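Local coordinates for protein diaminopimelate decarboxylase (Methanocaldococcus jannaschii, PDB 1TWI) that catalyses the pyridoxal 5'-phosphate-dependent decarboxylation of meso-diaminopimelate to L-lysine, the final step of lysine biosynthesis, and works as a homodimer, at residues K41-Y44 with N45-I48; M229-V232 with V233-K236. All blocks are in the same frame, centred on the assembly; numbering follows the deposited sequence.

Contact 1: residues K41-Y44 with N45-I48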
# COMPACT_ATOMS: atom_id res chain seq x y z
N LYS A 41 6.28 11.44 23.88
CA LYS A 41 7.27 11.69 24.94
C LYS A 41 7.21 10.59 25.98
O LYS A 41 8.25 10.15 26.49
CB LYS A 41 7.01 13.03 25.67
CG LYS A 41 7.14 14.29 24.74
CD LYS A 41 6.98 15.56 25.63
CE LYS A 41 6.55 16.73 24.81
NZ LYS A 41 7.57 17.06 23.78
N ILE A 42 6.01 10.16 26.31
CA ILE A 42 5.89 9.04 27.29
C ILE A 42 6.55 7.76 26.77
O ILE A 42 7.32 7.08 27.49
CB ILE A 42 4.41 8.74 27.59
CG1 ILE A 42 3.86 9.87 28.48
CG2 ILE A 42 4.28 7.28 28.22
CD1 ILE A 42 2.34 9.93 28.59
N ASN A 43 6.27 7.42 25.50
CA ASN A 43 6.85 6.17 24.96
C ASN A 43 8.38 6.25 24.93
O ASN A 43 9.07 5.28 25.26
CB ASN A 43 6.28 5.89 23.54
CG ASN A 43 4.78 5.57 23.56
OD1 ASN A 43 4.21 5.29 24.63
ND2 ASN A 43 4.13 5.60 22.39
N TYR A 44 8.91 7.41 24.52
CA TYR A 44 10.33 7.60 24.44
C TYR A 44 10.95 7.53 25.84
O TYR A 44 11.97 6.88 26.06
CB TYR A 44 10.67 8.97 23.84
CG TYR A 44 12.15 9.20 23.72
CD1 TYR A 44 12.91 8.45 22.82
CD2 TYR A 44 12.80 10.12 24.53
CE1 TYR A 44 14.30 8.61 22.75
CE2 TYR A 44 14.18 10.29 24.46
CZ TYR A 44 14.92 9.54 23.57
OH TYR A 44 16.29 9.73 23.49
N ASN A 45 10.34 8.25 26.78
CA ASN A 45 10.85 8.27 28.15
C ASN A 45 10.82 6.86 28.78
O ASN A 45 11.64 6.59 29.65
CB ASN A 45 10.04 9.19 29.03
CG ASN A 45 10.26 10.68 28.69
OD1 ASN A 45 11.27 11.06 28.05
ND2 ASN A 45 9.33 11.53 29.15
N ARG A 46 9.88 5.99 28.38
CA ARG A 46 9.87 4.64 28.92
C ARG A 46 11.16 3.89 28.52
O ARG A 46 11.73 3.06 29.30
CB ARG A 46 8.62 3.88 28.44
CG ARG A 46 7.39 4.17 29.33
CD ARG A 46 6.09 3.59 28.74
NE ARG A 46 4.95 3.95 29.58
CZ ARG A 46 3.69 4.04 29.16
NH1 ARG A 46 3.40 3.80 27.89
NH2 ARG A 46 2.72 4.45 29.99
N TYR A 47 11.59 4.11 27.28
CA TYR A 47 12.85 3.51 26.87
C TYR A 47 14.03 4.07 27.64
O TYR A 47 14.91 3.31 28.14
CB TYR A 47 13.10 3.74 25.38
CG TYR A 47 12.52 2.61 24.54
CD1 TYR A 47 13.22 1.39 24.41
CD2 TYR A 47 11.33 2.76 23.86
CE1 TYR A 47 12.69 0.34 23.60
CE2 TYR A 47 10.80 1.74 23.06
CZ TYR A 47 11.49 0.55 22.95
OH TYR A 47 10.96 -0.44 22.20
N ILE A 48 14.03 5.38 27.81
CA ILE A 48 15.18 5.98 28.50
C ILE A 48 15.25 5.51 29.93
O ILE A 48 16.31 5.18 30.43
CB ILE A 48 15.08 7.51 28.47
CG1 ILE A 48 15.08 7.98 26.99
CG2 ILE A 48 16.25 8.15 29.32
CD1 ILE A 48 16.37 7.57 26.20
O HOH W 1 5.09 2.53 25.69

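Contact 2: residues M229-V232 with V233-K236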
# COMPACT_ATOMS: atom_id res chain seq x y z
N MET A 229 25.63 -11.78 21.16
CA MET A 229 26.79 -11.70 22.02
C MET A 229 27.74 -12.90 21.82
O MET A 229 28.98 -12.75 21.92
CB MET A 229 26.35 -11.56 23.51
CG MET A 229 25.70 -10.18 23.83
SD MET A 229 26.76 -8.73 23.38
CE MET A 229 27.95 -8.69 24.76
N ASP A 230 27.18 -14.10 21.57
CA ASP A 230 28.04 -15.24 21.32
C ASP A 230 28.92 -14.91 20.10
O ASP A 230 30.10 -15.31 20.03
CB ASP A 230 27.24 -16.50 20.94
CG ASP A 230 26.54 -17.16 22.16
OD1 ASP A 230 26.81 -16.80 23.31
OD2 ASP A 230 25.73 -18.05 21.90
N PHE A 231 28.36 -14.21 19.12
CA PHE A 231 29.17 -13.88 17.94
C PHE A 231 30.23 -12.82 18.29
O PHE A 231 31.35 -12.83 17.74
CB PHE A 231 28.26 -13.43 16.75
CG PHE A 231 29.03 -13.18 15.47
CD1 PHE A 231 29.66 -14.23 14.82
CD2 PHE A 231 29.17 -11.89 14.96
CE1 PHE A 231 30.44 -14.03 13.64
CE2 PHE A 231 29.96 -11.64 13.77
CZ PHE A 231 30.58 -12.75 13.13
N VAL A 232 29.90 -11.90 19.20
CA VAL A 232 30.89 -10.90 19.62
C VAL A 232 32.06 -11.65 20.29
O VAL A 232 33.24 -11.28 20.13
CB VAL A 232 30.24 -9.80 20.56
CG1 VAL A 232 31.27 -8.82 21.03
CG2 VAL A 232 29.18 -8.96 19.71
N VAL A 233 31.74 -12.71 21.03
CA VAL A 233 32.81 -13.51 21.67
C VAL A 233 33.63 -14.18 20.55
O VAL A 233 34.87 -14.13 20.57
CB VAL A 233 32.25 -14.62 22.62
CG1 VAL A 233 33.40 -15.55 23.09
CG2 VAL A 233 31.59 -13.98 23.84
N GLU A 234 32.97 -14.80 19.58
CA GLU A 234 33.68 -15.41 18.45
C GLU A 234 34.63 -14.39 17.75
O GLU A 234 35.78 -14.73 17.39
CB GLU A 234 32.70 -15.99 17.44
CG GLU A 234 33.35 -16.77 16.27
CD GLU A 234 32.33 -17.34 15.26
OE1 GLU A 234 32.76 -17.85 14.18
OE2 GLU A 234 31.10 -17.29 15.51
N LEU A 235 34.17 -13.14 17.58
CA LEU A 235 35.02 -12.13 16.96
C LEU A 235 36.24 -11.84 17.85
O LEU A 235 37.37 -11.71 17.37
CB LEU A 235 34.23 -10.84 16.73
CG LEU A 235 33.28 -10.88 15.54
CD1 LEU A 235 32.37 -9.66 15.67
CD2 LEU A 235 34.06 -10.85 14.19
N LYS A 236 36.00 -11.74 19.15
CA LYS A 236 37.07 -11.45 20.10
C LYS A 236 38.16 -12.56 20.06
O LYS A 236 39.34 -12.26 20.19
CB LYS A 236 36.49 -11.32 21.51
CG LYS A 236 37.53 -10.88 22.54
CD LYS A 236 37.89 -9.44 22.30
CE LYS A 236 39.02 -9.00 23.17
NZ LYS A 236 38.43 -8.46 24.36

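Contact 1: residues K41-Y44 with N45-I48
Arg46 runs alongside Ile42, one helical turn earlier, both side chains pointing the same way. Arg46 CB rests 3.5 Å from Asn43 O, CG lies 3.4 Å from Ile42 O, and CD begins to meet the methyl Ile42 CG2. CG anti to the carbonyl carbon (chi1 -84°) sends the chain back along the helix, and its extended course from CG to NE carries the guanidinium as far as that methyl: Ile42 CG2 sits over the centre of one face, 3.4 Å from Arg46 CZ. At the edge, in the guanidinium plane, a water accepts from Arg46 NH1 at 3.1 Å and donates to Asn43 OD1, while Arg46 NH2 forms a salt bridge with Asp5 OD2. Asn43 ND2 is hydrogen-bonded to Thr298 OG1 and Leu295 O, which fixes the amide with OD1 turned to the water.

Arg46, Ile42 and Asn43 lie on helix 37-58, which leads into barrel strand 62-67. Another flank of the helix faces that strand, Tyr44 and Ile48 both touching Val64. There Ile48 CG1 makes a CH-pi contact over one face of the Tyr44 ring, 3.9 Å from its centroid, and Ile48 CD1 reaches Tyr44 OH at 3.5 Å. The Tyr47 hydroxyl is hydrogen-bonded to Ser294 OG, and its side chain lies against Pro291, which binds the cofactor.

Contact 2: residues M229-V232 with V233-K236
This is a local i to i+3 and i to i+4 contact near the C-terminal end of helix 219-237, which links strands 202-208 and 244-246 of the parallel barrel. Its centre is the Phe231 ring, met by two residues of the following turn. Leu235 comes over one face: CG stands 4.2 Å from the ring centroid, 26° off the normal, as a CH-pi contact, and CD1 touches Phe231 CE2 at 3.7 Å. Glu234 instead approaches the ring edge, where OE2 lies near the ring plane and 3.5 Å from Phe231 CD1; the carboxylate stands almost upright to the ring, the planes 80° apart. An extended Glu234 chain, with CG opposite the backbone N (chi1 -175°), carries OE2 to the ring edge.

The backbone is regular here, Leu235 N donating to Phe231 O at 2.8 Å and Glu234 N to Asp230 O at 2.9 Å. On another side of the helix, Val233 CG2 lies 3.5 Å from Met229 O; the side chains of Met229 and Val233 both touch Tyr278, whose hydroxyl bonds to Asp230 OD1. Phe231 and Leu235 press on helix 188-198, whereas Val232 and Leu235 meet Val207 on strand 202-208. Strand 202-208, helix 219-237 and strand 244-246 form a beta-alpha-beta unit, the repeating element of a TIM-type barrel.

In the fold
Contact 1 comes first along the chain, on helix 37-58; contact 2 follows much later, on helix 219-237. Their centres are 30 Å apart and their nearest atoms about 17 Å, with no touch between them. Both helices pack on strands of the same parallel sheet, the first on 62-67 and the second on 202-208, so they cover separate parts of the barrel that carries the pyridoxal 5'-phosphate site. Their relation to that site differs: in contact 1 the Tyr47 side chain lies about 6 Å from the bound cofactor, whereas contact 2 lies far from the cofactor and substrate residues.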